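Local coordinates for outer membrane porin protein 32 (Delftia acidovorans, PDB 2FGQ) that forms anion-selective channels across the bacterial outer membrane, working as a homotrimeric porin, at residues 247-252 / 276-281; 269-274 / 299-304; 293-298 / 319-324. One frame throughout, in Å; residues are numbered along the deposited sequence.

All three contacts belong to one antiparallel barrel. Contact 3 is barrel wall proper: neighbouring strands 286-297 and 320-331 joined by a ladder of backbone bonds, with some side chains buried and others on the surface. Contact 2, about 8 Å away between centres and partly buried, sets the loop that follows strand 286-297 against the beginning of strand 269-281; a serine hydroxyl, a water and small apolar groups do the work. Contact 1 is a surface contact at the other end of strand 269-281, its centre about 29 Å from that of contact 2. The ladder is confined to the wall, while contacts 1 and 2 each have a single direct hydrogen bond plus side-chain touches.

Contact 1. Residues 247-252 / 276-281; sequences APVGGV and LGYVHN
The phenol of Tyr278 meets Val249 at the rim of its ring: CB of Val249 lies near the ring plane, 4.2 Å from Tyr278 CE1, and the valine methyl CG1 is 3.6 Å from Tyr278 OH. The two side chains cross at about a right angle. A second flat group, the imidazole of His280, is approached obliquely by CG1 of Val252, the branch set between backbone N and carbonyl carbon (chi1 81°). The other methyl of Val252 runs toward Asn281, although its modelled position is doubtful. An alanine at Val252 would lack both methyls and would probably leave the His280 ring without this apolar neighbour, freer to turn. The backbones are also tied directly, Asn281 N donating to Val252 O at 2.8 Å in a nearly straight bond (172°). Gly250 and Gly251, both with positive phi, carry the chain round a tight turn that brings Val252 to the end of strand 269-281. One of the porin barrel's short, probably periplasmic hairpin turns, it joins strand 235-249 to strand 253-264, which lies between the two segments and bonds to Ala247, Gly277 and Val279; on the far side, strand 286-297 pairs with Leu276 and Tyr278.

Contact 2. Residues 269-274 / 299-304; sequences SKAHQI and DASTLG
Ser269 turns its hydroxyl toward Ala300 through a chi1 of -60°, which sets OG beside its own backbone N and anti to the carbonyl carbon. There OG accepts the amide of Ala300, N to OG 2.9 Å, in a somewhat bent bond (149°), and the same oxygen is hydrogen-bonded to Ile267 O. Two partners therefore fix the rotation of this buried hydroxyl. CB of Asp299 also packs on it, 3.4 Å from Ser269 OG. In Ser301 the hydroxyl instead stands anti to the backbone N (chi1 -175°), and its OG comes 3.6 Å from CB of Ala271. That OG is hydrogen-bonded to Gln264 OE1, and the side chain of Asn297 also lies close by.

Asp299 and Ala300 have the backbone angles of the two central residues of a type II' turn, and here the chain leaves strand 286-297 for the long loop leading to the last strand of the porin barrel. Such long loops lie on the extracellular side in this fold. The loop turns back past the start of strand 269-281, against the face that carries Ser269 and Ala271. Deeper in, CD1 of Leu303 rests 3.9 Å from Ala271 CB, while Met116 and Arg119 touch the same leucine; they belong to the segment that probably corresponds to the constriction loop of general porins. At the exposed edge a water bridges the two segments: it accepts from Lys270 N at 3.0 Å and donates to Asp299 OD2 at 2.8 Å.

Contact 3. Residues 293-298 / 319-324; sequences AFLKNK and ESQTGV
The last two strands of the 16-stranded porin barrel run side by side here, 293-297 against 320-324, as an antiparallel pair whose axes lie 4.6 Å apart with N-to-C directions 168° from each other. Strand 320-331 also completes the cylinder: its Thr322 and Val324 make backbone bonds to Asn18 and Tyr16, and Glu319 OE1 forms a salt bridge with Lys19, so the end of the chain meets its beginning. Across the contact, Ala293 with Gly323 and Leu295 with Gln321 are hydrogen-bonded pairs, each joined by two N-H to C=O bonds. The shortest of the four, Gln321 N to Leu295 O at 2.8 Å, lies in the carbonyl plane. At the Asn297 end the ladder is less regular: Asn297 N reaches Glu319 O at 3.2 Å from above that carbonyl's plane.

Alternating with these are the non-hydrogen-bonded pairs, Phe294 with Thr322 and Lys296 with Ser320, whose side chains share one face of the sheet. CG of Phe294 is anti to the backbone N (chi1 -177°), and its ring extends beside strand 320-324. OG1 of Thr322 meets the ring at its edge, 3.5 Å from Phe294 CD1, and CB of Ser320 approaches obliquely, 3.7 Å from Phe294 CZ. Lys296, bent in its outer torsions, brings NZ in plane at another part of the same rim. Its CG touches the Ser320 hydroxyl, OG, at 3.6 Å, and that OG is hydrogen-bonded at 2.7 Å to a water that donates to Asn297 O.

Contact 1. Residues 247-252 / 276-281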
ATOM      1  N   ALA A 247      26.750   8.352 -25.686  1.00 17.42           N
ATOM      2  CA  ALA A 247      28.154   8.690 -25.479  1.00 17.99           C
ATOM      3  C   ALA A 247      28.332   9.487 -24.193  1.00 18.91           C
ATOM      4  O   ALA A 247      27.557  10.407 -23.951  1.00 17.19           O
ATOM      5  CB  ALA A 247      28.639   9.521 -26.641  1.00 17.95           C
ATOM      6  N   PRO A 248      29.383   9.207 -23.430  1.00 20.34           N
ATOM      7  CA  PRO A 248      29.776  10.120 -22.348  1.00 21.86           C
ATOM      8  C   PRO A 248      30.205  11.469 -22.909  1.00 22.59           C
ATOM      9  O   PRO A 248      30.811  11.542 -24.006  1.00 22.76           O
ATOM     10  CB  PRO A 248      30.941   9.386 -21.630  1.00 22.18           C
ATOM     11  CG  PRO A 248      31.233   8.164 -22.416  1.00 23.36           C
ATOM     12  CD  PRO A 248      30.270   8.037 -23.526  1.00 21.04           C
ATOM     13  N   VAL A 249      29.837  12.519 -22.175  1.00 23.68           N
ATOM     14  CA  VAL A 249      30.194  13.895 -22.463  1.00 25.69           C
ATOM     15  C   VAL A 249      30.825  14.462 -21.202  1.00 26.98           C
ATOM     16  O   VAL A 249      30.191  14.575 -20.170  1.00 25.14           O
ATOM     17  CB  VAL A 249      28.976  14.744 -22.845  1.00 26.43           C
ATOM     18  CG1 VAL A 249      29.381  16.199 -23.080  1.00 27.92           C
ATOM     19  CG2 VAL A 249      28.297  14.193 -24.069  1.00 30.28           C
ATOM     20  N   GLY A 250      32.120  14.755 -21.282  1.00 29.64           N
ATOM     21  CA  GLY A 250      32.842  15.477 -20.249  1.00 30.65           C
ATOM     22  C   GLY A 250      32.878  14.985 -18.822  1.00 32.03           C
ATOM     23  O   GLY A 250      32.778  15.793 -17.912  1.00 34.79           O
ATOM     24  N   GLY A 251      33.052  13.704 -18.559  1.00 32.53           N
ATOM     25  CA  GLY A 251      33.250  13.326 -17.151  1.00 31.69           C
ATOM     26  C   GLY A 251      32.018  13.082 -16.275  1.00 30.59           C
ATOM     27  O   GLY A 251      32.040  12.162 -15.451  1.00 31.44           O
ATOM     28  N   VAL A 252      30.946  13.864 -16.430  1.00 28.59           N
ATOM     29  CA  VAL A 252      29.709  13.603 -15.668  1.00 26.85           C
ATOM     30  C   VAL A 252      28.405  13.587 -16.515  1.00 24.32           C
ATOM     31  O   VAL A 252      27.320  13.385 -15.997  1.00 22.90           O
ATOM     32  CB  VAL A 252      29.614  14.633 -14.515  1.00 27.54           C
ATOM     33  CG1 VAL A 252      29.088  15.959 -14.983  1.00 28.10           C
ATOM     34  CG2 VAL A 252      28.821  14.099 -13.448  1.00 32.35           C
ATOM     35  N   LEU A 276      16.062  12.588 -28.215  1.00 16.43           N
ATOM     36  CA  LEU A 276      17.342  13.048 -27.732  1.00 15.01           C
ATOM     37  C   LEU A 276      17.281  13.181 -26.212  1.00 14.44           C
ATOM     38  O   LEU A 276      16.342  13.752 -25.671  1.00 15.69           O
ATOM     39  CB  LEU A 276      17.670  14.408 -28.340  1.00 16.28           C
ATOM     40  CG  LEU A 276      18.982  14.998 -27.895  1.00 20.21           C
ATOM     41  CD1 LEU A 276      20.195  14.273 -28.497  1.00 22.28           C
ATOM     42  CD2 LEU A 276      18.986  16.499 -28.296  1.00 24.24           C
ATOM     43  N   GLY A 277      18.290  12.683 -25.527  1.00 14.18           N
ATOM     44  CA  GLY A 277      18.348  12.784 -24.075  1.00 15.07           C
ATOM     45  C   GLY A 277      19.715  13.200 -23.555  1.00 14.30           C
ATOM     46  O   GLY A 277      20.726  12.937 -24.164  1.00 14.49           O
ATOM     47  N   TYR A 278      19.731  13.809 -22.382  1.00 13.51           N
ATOM     48  CA  TYR A 278      20.952  14.156 -21.712  1.00 14.23           C
ATOM     49  C   TYR A 278      20.777  13.825 -20.236  1.00 14.10           C
ATOM     50  O   TYR A 278      19.734  14.098 -19.675  1.00 14.46           O
ATOM     51  CB  TYR A 278      21.249  15.656 -21.861  1.00 15.94           C
ATOM     52  CG  TYR A 278      22.669  15.978 -21.482  1.00 19.57           C
ATOM     53  CD1 TYR A 278      23.688  15.675 -22.359  1.00 24.49           C
ATOM     54  CD2 TYR A 278      22.996  16.537 -20.248  1.00 25.17           C
ATOM     55  CE1 TYR A 278      24.994  15.924 -22.066  1.00 27.76           C
ATOM     56  CE2 TYR A 278      24.370  16.812 -19.935  1.00 24.42           C
ATOM     57  CZ  TYR A 278      25.341  16.469 -20.869  1.00 25.74           C
ATOM     58  OH  TYR A 278      26.706  16.684 -20.656  1.00 30.40           O
ATOM     59  N   VAL A 279      21.811  13.253 -19.625  1.00 14.71           N
ATOM     60  CA  VAL A 279      21.856  13.000 -18.204  1.00 15.34           C
ATOM     61  C   VAL A 279      23.113  13.649 -17.653  1.00 15.95           C
ATOM     62  O   VAL A 279      24.209  13.447 -18.185  1.00 17.20           O
ATOM     63  CB  VAL A 279      21.883  11.488 -17.944  1.00 16.34           C
ATOM     64  CG1 VAL A 279      21.973  11.182 -16.461  1.00 17.06           C
ATOM     65  CG2 VAL A 279      20.645  10.824 -18.535  1.00 16.77           C
ATOM     66  N   HIS A 280      22.949  14.449 -16.608  1.00 15.06           N
ATOM     67  CA  HIS A 280      24.057  15.140 -15.978  1.00 16.18           C
ATOM     68  C   HIS A 280      24.145  14.640 -14.534  1.00 15.61           C
ATOM     69  O   HIS A 280      23.269  14.956 -13.716  1.00 16.55           O
ATOM     70  CB  HIS A 280      23.787  16.624 -16.000  1.00 16.41           C
ATOM     71  CG  HIS A 280      24.891  17.449 -15.435  1.00 20.64           C
ATOM     72  ND1 HIS A 280      24.879  17.935 -14.150  1.00 25.70           N
ATOM     73  CD2 HIS A 280      26.036  17.892 -15.992  1.00 23.55           C
ATOM     74  CE1 HIS A 280      25.981  18.627 -13.930  1.00 23.38           C
ATOM     75  NE2 HIS A 280      26.696  18.628 -15.036  1.00 26.83           N
ATOM     76  N   ASN A 281      25.189  13.898 -14.208  1.00 15.64           N
ATOM     77  CA  ASN A 281      25.337  13.382 -12.850  1.00 16.67           C
ATOM     78  C   ASN A 281      25.874  14.428 -11.870  1.00 17.47           C
ATOM     79  O   ASN A 281      26.926  15.069 -12.094  1.00 20.07           O
ATOM     80  CB  ASN A 281      26.195  12.116 -12.808  1.00 18.53           C
ATOM     81  CG  ASN A 281      25.687  11.052 -13.743  1.00 21.63           C
ATOM     82  OD1 ASN A 281      26.383  10.587 -14.644  1.00 35.71           O
ATOM     83  ND2 ASN A 281      24.545  10.640 -13.523  1.00 23.87           N
TER

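Contact 2. Residues 269-274 / 299-304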
ATOM      1  N   SER A 269      -0.396   1.425 -41.117  1.00 16.31           N
ATOM      2  CA  SER A 269       0.158   2.713 -40.767  1.00 16.10           C
ATOM      3  C   SER A 269       1.454   2.577 -39.995  1.00 15.84           C
ATOM      4  O   SER A 269       1.586   1.704 -39.148  1.00 16.91           O
ATOM      5  CB  SER A 269      -0.841   3.475 -39.905  1.00 16.42           C
ATOM      6  OG  SER A 269      -2.066   3.669 -40.595  1.00 17.10           O
ATOM      7  N   LYS A 270       2.353   3.503 -40.242  1.00 16.29           N
ATOM      8  CA  LYS A 270       3.623   3.581 -39.567  1.00 15.89           C
ATOM      9  C   LYS A 270       3.678   4.804 -38.657  1.00 15.92           C
ATOM     10  O   LYS A 270       2.997   5.808 -38.891  1.00 16.00           O
ATOM     11  CB  LYS A 270       4.752   3.662 -40.594  1.00 17.46           C
ATOM     12  CG  LYS A 270       4.914   2.399 -41.412  1.00 20.26           C
ATOM     13  CD  LYS A 270       6.002   2.538 -42.436  1.00 24.27           C
ATOM     14  CE  LYS A 270       6.090   1.268 -43.257  1.00 28.85           C
ATOM     15  NZ  LYS A 270       7.099   1.451 -44.327  1.00 33.18           N
ATOM     16  N   ALA A 271       4.487   4.702 -37.608  1.00 15.12           N
ATOM     17  CA  ALA A 271       4.851   5.851 -36.776  1.00 14.51           C
ATOM     18  C   ALA A 271       6.370   5.822 -36.636  1.00 14.41           C
ATOM     19  O   ALA A 271       6.959   4.736 -36.566  1.00 14.77           O
ATOM     20  CB  ALA A 271       4.180   5.773 -35.382  1.00 14.88           C
ATOM     21  N   HIS A 272       6.999   6.991 -36.666  1.00 14.45           N
ATOM     22  CA  HIS A 272       8.431   7.141 -36.522  1.00 16.02           C
ATOM     23  C   HIS A 272       8.681   8.011 -35.290  1.00 15.32           C
ATOM     24  O   HIS A 272       7.949   8.961 -35.011  1.00 15.22           O
ATOM     25  CB  HIS A 272       9.043   7.904 -37.742  1.00 17.83           C
ATOM     26  CG  HIS A 272       8.758   7.307 -39.086  1.00 23.17           C
ATOM     27  ND1 HIS A 272       9.695   6.568 -39.773  1.00 29.20           N
ATOM     28  CD2 HIS A 272       7.662   7.368 -39.886  1.00 27.41           C
ATOM     29  CE1 HIS A 272       9.178   6.171 -40.928  1.00 29.61           C
ATOM     30  NE2 HIS A 272       7.943   6.634 -41.016  1.00 28.80           N
ATOM     31  N   GLN A 273       9.763   7.750 -34.596  1.00 14.83           N
ATOM     32  CA  GLN A 273      10.074   8.491 -33.376  1.00 15.93           C
ATOM     33  C   GLN A 273      11.548   8.792 -33.304  1.00 15.05           C
ATOM     34  O   GLN A 273      12.364   7.971 -33.642  1.00 14.83           O
ATOM     35  CB  GLN A 273       9.709   7.679 -32.133  1.00 16.11           C
ATOM     36  CG  GLN A 273       9.717   8.544 -30.877  1.00 19.73           C
ATOM     37  CD  GLN A 273       9.376   7.801 -29.630  1.00 25.09           C
ATOM     38  OE1 GLN A 273       8.646   6.794 -29.683  1.00 28.54           O
ATOM     39  NE2 GLN A 273       9.908   8.285 -28.470  1.00 28.45           N
ATOM     40  N   ILE A 274      11.877   9.989 -32.851  1.00 15.02           N
ATOM     41  CA  ILE A 274      13.248  10.373 -32.548  1.00 16.47           C
ATOM     42  C   ILE A 274      13.257  10.975 -31.141  1.00 15.79           C
ATOM     43  O   ILE A 274      12.427  11.822 -30.820  1.00 17.40           O
ATOM     44  CB  ILE A 274      13.798  11.409 -33.557  1.00 18.04           C
ATOM     45  CG1 ILE A 274      13.691  10.927 -34.982  1.00 23.19           C
ATOM     46  CG2 ILE A 274      15.270  11.703 -33.249  1.00 20.58           C
ATOM     47  CD1 ILE A 274      13.874  12.107 -36.004  1.00 27.27           C
ATOM     48  N   ASP A 299      -0.954   8.317 -41.486  1.00 17.55           N
ATOM     49  CA  ASP A 299      -2.212   7.679 -41.820  1.00 18.94           C
ATOM     50  C   ASP A 299      -3.122   7.494 -40.609  1.00 18.32           C
ATOM     51  O   ASP A 299      -3.524   8.502 -39.982  1.00 19.41           O
ATOM     52  CB  ASP A 299      -1.917   6.386 -42.582  1.00 18.94           C
ATOM     53  CG  ASP A 299      -1.161   6.648 -43.858  1.00 23.31           C
ATOM     54  OD1 ASP A 299      -1.624   7.522 -44.621  1.00 26.71           O
ATOM     55  OD2 ASP A 299      -0.116   6.040 -44.207  1.00 26.69           O
ATOM     56  N   ALA A 300      -3.427   6.259 -40.229  1.00 17.20           N
ATOM     57  CA  ALA A 300      -4.372   6.005 -39.144  1.00 17.08           C
ATOM     58  C   ALA A 300      -3.721   5.865 -37.751  1.00 15.87           C
ATOM     59  O   ALA A 300      -4.390   5.640 -36.756  1.00 16.74           O
ATOM     60  CB  ALA A 300      -5.203   4.778 -39.449  1.00 17.39           C
ATOM     61  N   SER A 301      -2.410   5.940 -37.703  1.00 15.03           N
ATOM     62  CA  SER A 301      -1.685   5.790 -36.438  1.00 13.54           C
ATOM     63  C   SER A 301      -1.976   6.942 -35.485  1.00 13.44           C
ATOM     64  O   SER A 301      -2.060   8.097 -35.904  1.00 14.66           O
ATOM     65  CB  SER A 301      -0.188   5.664 -36.721  1.00 13.60           C
ATOM     66  OG  SER A 301       0.555   5.391 -35.543  1.00 13.72           O
ATOM     67  N   THR A 302      -2.119   6.594 -34.215  1.00 13.69           N
ATOM     68  CA  THR A 302      -2.525   7.510 -33.147  1.00 14.38           C
ATOM     69  C   THR A 302      -1.640   7.407 -31.898  1.00 14.65           C
ATOM     70  O   THR A 302      -2.097   7.731 -30.795  1.00 14.41           O
ATOM     71  CB  THR A 302      -3.983   7.244 -32.690  1.00 15.55           C
ATOM     72  OG1 THR A 302      -4.128   5.874 -32.322  1.00 16.39           O
ATOM     73  CG2 THR A 302      -4.986   7.518 -33.799  1.00 16.82           C
ATOM     74  N   LEU A 303      -0.412   6.931 -32.054  1.00 13.20           N
ATOM     75  CA  LEU A 303       0.482   6.748 -30.920  1.00 13.36           C
ATOM     76  C   LEU A 303       0.874   8.057 -30.266  1.00 13.55           C
ATOM     77  O   LEU A 303       1.117   9.056 -30.924  1.00 13.00           O
ATOM     78  CB  LEU A 303       1.732   5.977 -31.319  1.00 13.82           C
ATOM     79  CG  LEU A 303       1.503   4.564 -31.857  1.00 13.52           C
ATOM     80  CD1 LEU A 303       2.848   3.983 -32.243  1.00 14.56           C
ATOM     81  CD2 LEU A 303       0.769   3.647 -30.855  1.00 15.92           C
ATOM     82  N   GLY A 304       0.980   8.008 -28.955  1.00 12.66           N
ATOM     83  CA  GLY A 304       1.425   9.149 -28.186  1.00 12.74           C
ATOM     84  C   GLY A 304       2.627   8.849 -27.315  1.00 12.31           C
ATOM     85  O   GLY A 304       2.859   7.700 -26.877  1.00 13.34           O
TER
HETATM   86  O   HOH W   1       2.000   4.624 -42.992  1.00 23.26           O

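Contact 3. Residues 293-298 / 319-324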
ATOM      1  N   ALA A 293      11.490  14.581 -27.420  1.00 12.90           N
ATOM      2  CA  ALA A 293      11.051  13.565 -28.374  1.00 14.18           C
ATOM      3  C   ALA A 293      10.069  14.101 -29.392  1.00 14.36           C
ATOM      4  O   ALA A 293       9.298  15.031 -29.149  1.00 15.05           O
ATOM      5  CB  ALA A 293      10.425  12.436 -27.642  1.00 15.33           C
ATOM      6  N   PHE A 294      10.104  13.466 -30.557  1.00 16.11           N
ATOM      7  CA  PHE A 294       9.233  13.807 -31.673  1.00 16.23           C
ATOM      8  C   PHE A 294       8.693  12.506 -32.215  1.00 16.23           C
ATOM      9  O   PHE A 294       9.466  11.630 -32.568  1.00 18.25           O
ATOM     10  CB  PHE A 294      10.025  14.553 -32.770  1.00 17.52           C
ATOM     11  CG  PHE A 294       9.186  14.993 -33.928  1.00 20.89           C
ATOM     12  CD1 PHE A 294       8.237  15.988 -33.771  1.00 24.18           C
ATOM     13  CD2 PHE A 294       9.359  14.403 -35.194  1.00 26.22           C
ATOM     14  CE1 PHE A 294       7.452  16.402 -34.862  1.00 27.24           C
ATOM     15  CE2 PHE A 294       8.578  14.796 -36.277  1.00 25.69           C
ATOM     16  CZ  PHE A 294       7.638  15.814 -36.115  1.00 26.30           C
ATOM     17  N   LEU A 295       7.375  12.389 -32.268  1.00 15.26           N
ATOM     18  CA  LEU A 295       6.686  11.207 -32.706  1.00 14.92           C
ATOM     19  C   LEU A 295       5.783  11.601 -33.877  1.00 15.83           C
ATOM     20  O   LEU A 295       4.872  12.394 -33.742  1.00 16.40           O
ATOM     21  CB  LEU A 295       5.854  10.622 -31.573  1.00 14.95           C
ATOM     22  CG  LEU A 295       5.055   9.336 -31.710  1.00 17.52           C
ATOM     23  CD1 LEU A 295       5.919   8.176 -32.126  1.00 20.24           C
ATOM     24  CD2 LEU A 295       4.299   8.989 -30.393  1.00 18.12           C
ATOM     25  N   LYS A 296       6.044  11.004 -35.038  1.00 15.14           N
ATOM     26  CA  LYS A 296       5.286  11.285 -36.246  1.00 15.49           C
ATOM     27  C   LYS A 296       4.434  10.097 -36.620  1.00 15.55           C
ATOM     28  O   LYS A 296       4.958   9.070 -37.027  1.00 16.16           O
ATOM     29  CB  LYS A 296       6.277  11.548 -37.372  1.00 17.37           C
ATOM     30  CG  LYS A 296       5.665  11.866 -38.711  1.00 22.79           C
ATOM     31  CD  LYS A 296       6.811  12.191 -39.717  1.00 29.88           C
ATOM     32  CE  LYS A 296       7.010  13.690 -39.941  1.00 35.87           C
ATOM     33  NZ  LYS A 296       8.444  14.139 -39.775  1.00 41.88           N
ATOM     34  N   ASN A 297       3.128  10.235 -36.465  1.00 14.27           N
ATOM     35  CA  ASN A 297       2.186   9.238 -36.896  1.00 14.64           C
ATOM     36  C   ASN A 297       1.847   9.491 -38.355  1.00 15.94           C
ATOM     37  O   ASN A 297       1.621  10.622 -38.737  1.00 17.38           O
ATOM     38  CB  ASN A 297       0.906   9.337 -36.093  1.00 14.28           C
ATOM     39  CG  ASN A 297       1.092   8.951 -34.646  1.00 13.65           C
ATOM     40  OD1 ASN A 297       1.106   9.829 -33.716  1.00 17.78           O
ATOM     41  ND2 ASN A 297       1.253   7.686 -34.423  1.00 11.33           N
ATOM     42  N   LYS A 298       1.765   8.416 -39.123  1.00 15.94           N
ATOM     43  CA  LYS A 298       1.243   8.482 -40.496  1.00 18.16           C
ATOM     44  C   LYS A 298      -0.135   7.837 -40.555  1.00 17.84           C
ATOM     45  O   LYS A 298      -0.477   6.920 -39.772  1.00 17.08           O
ATOM     46  CB  LYS A 298       2.201   7.780 -41.451  1.00 20.05           C
ATOM     47  CG  LYS A 298       3.613   8.329 -41.460  1.00 24.50           C
ATOM     48  CD  LYS A 298       3.694   9.785 -41.896  1.00 31.11           C
ATOM     49  CE  LYS A 298       3.785   9.924 -43.413  1.00 35.66           C
ATOM     50  NZ  LYS A 298       3.808  11.398 -43.785  1.00 40.53           N
ATOM     51  N   GLU A 319      -1.177  12.659 -36.673  1.00 18.34           N
ATOM     52  CA  GLU A 319      -0.577  13.834 -36.074  1.00 18.65           C
ATOM     53  C   GLU A 319       0.830  13.561 -35.586  1.00 17.92           C
ATOM     54  O   GLU A 319       1.155  12.444 -35.181  1.00 17.96           O
ATOM     55  CB  GLU A 319      -1.394  14.297 -34.866  1.00 19.06           C
ATOM     56  CG  GLU A 319      -2.743  14.899 -35.198  1.00 23.34           C
ATOM     57  CD  GLU A 319      -2.637  16.233 -35.901  1.00 28.25           C
ATOM     58  OE1 GLU A 319      -1.897  17.115 -35.432  1.00 31.72           O
ATOM     59  OE2 GLU A 319      -3.284  16.384 -36.949  1.00 36.22           O
ATOM     60  N   SER A 320       1.658  14.596 -35.600  1.00 17.14           N
ATOM     61  CA  SER A 320       2.966  14.537 -35.006  1.00 17.48           C
ATOM     62  C   SER A 320       2.832  15.164 -33.625  1.00 17.37           C
ATOM     63  O   SER A 320       2.083  16.124 -33.438  1.00 20.63           O
ATOM     64  CB  SER A 320       3.966  15.349 -35.822  1.00 18.42           C
ATOM     65  OG  SER A 320       4.161  14.760 -37.105  1.00 23.79           O
ATOM     66  N   GLN A 321       3.587  14.651 -32.672  1.00 15.51           N
ATOM     67  CA  GLN A 321       3.584  15.158 -31.304  1.00 14.15           C
ATOM     68  C   GLN A 321       5.024  15.379 -30.839  1.00 14.23           C
ATOM     69  O   GLN A 321       5.914  14.590 -31.107  1.00 14.64           O
ATOM     70  CB  GLN A 321       2.908  14.137 -30.422  1.00 14.90           C
ATOM     71  CG  GLN A 321       2.554  14.605 -29.020  1.00 14.08           C
ATOM     72  CD  GLN A 321       2.225  13.425 -28.081  1.00 14.12           C
ATOM     73  OE1 GLN A 321       1.331  13.513 -27.207  1.00 18.48           O
ATOM     74  NE2 GLN A 321       2.947  12.344 -28.260  1.00 12.06           N
ATOM     75  N   THR A 322       5.237  16.481 -30.136  1.00 14.21           N
ATOM     76  CA  THR A 322       6.502  16.787 -29.527  1.00 14.54           C
ATOM     77  C   THR A 322       6.342  16.750 -28.023  1.00 14.41           C
ATOM     78  O   THR A 322       5.354  17.234 -27.486  1.00 15.37           O
ATOM     79  CB  THR A 322       6.951  18.189 -29.975  1.00 16.03           C
ATOM     80  OG1 THR A 322       7.023  18.216 -31.408  1.00 19.70           O
ATOM     81  CG2 THR A 322       8.359  18.503 -29.519  1.00 19.15           C
ATOM     82  N   GLY A 323       7.348  16.225 -27.356  1.00 13.36           N
ATOM     83  CA  GLY A 323       7.347  16.178 -25.900  1.00 13.05           C
ATOM     84  C   GLY A 323       8.690  16.491 -25.308  1.00 12.74           C
ATOM     85  O   GLY A 323       9.739  16.313 -25.932  1.00 12.96           O
ATOM     86  N   VAL A 324       8.648  16.980 -24.077  1.00 13.22           N
ATOM     87  CA  VAL A 324       9.838  17.349 -23.329  1.00 13.75           C
ATOM     88  C   VAL A 324       9.629  16.883 -21.878  1.00 12.69           C
ATOM     89  O   VAL A 324       8.525  17.014 -21.327  1.00 13.47           O
ATOM     90  CB  VAL A 324      10.025  18.905 -23.297  1.00 15.43           C
ATOM     91  CG1 VAL A 324      11.326  19.262 -22.591  1.00 18.16           C
ATOM     92  CG2 VAL A 324       9.979  19.458 -24.664  1.00 19.32           C
TER
HETATM   93  O   HOH W   2       2.431  13.569 -38.866  1.00 48.08           O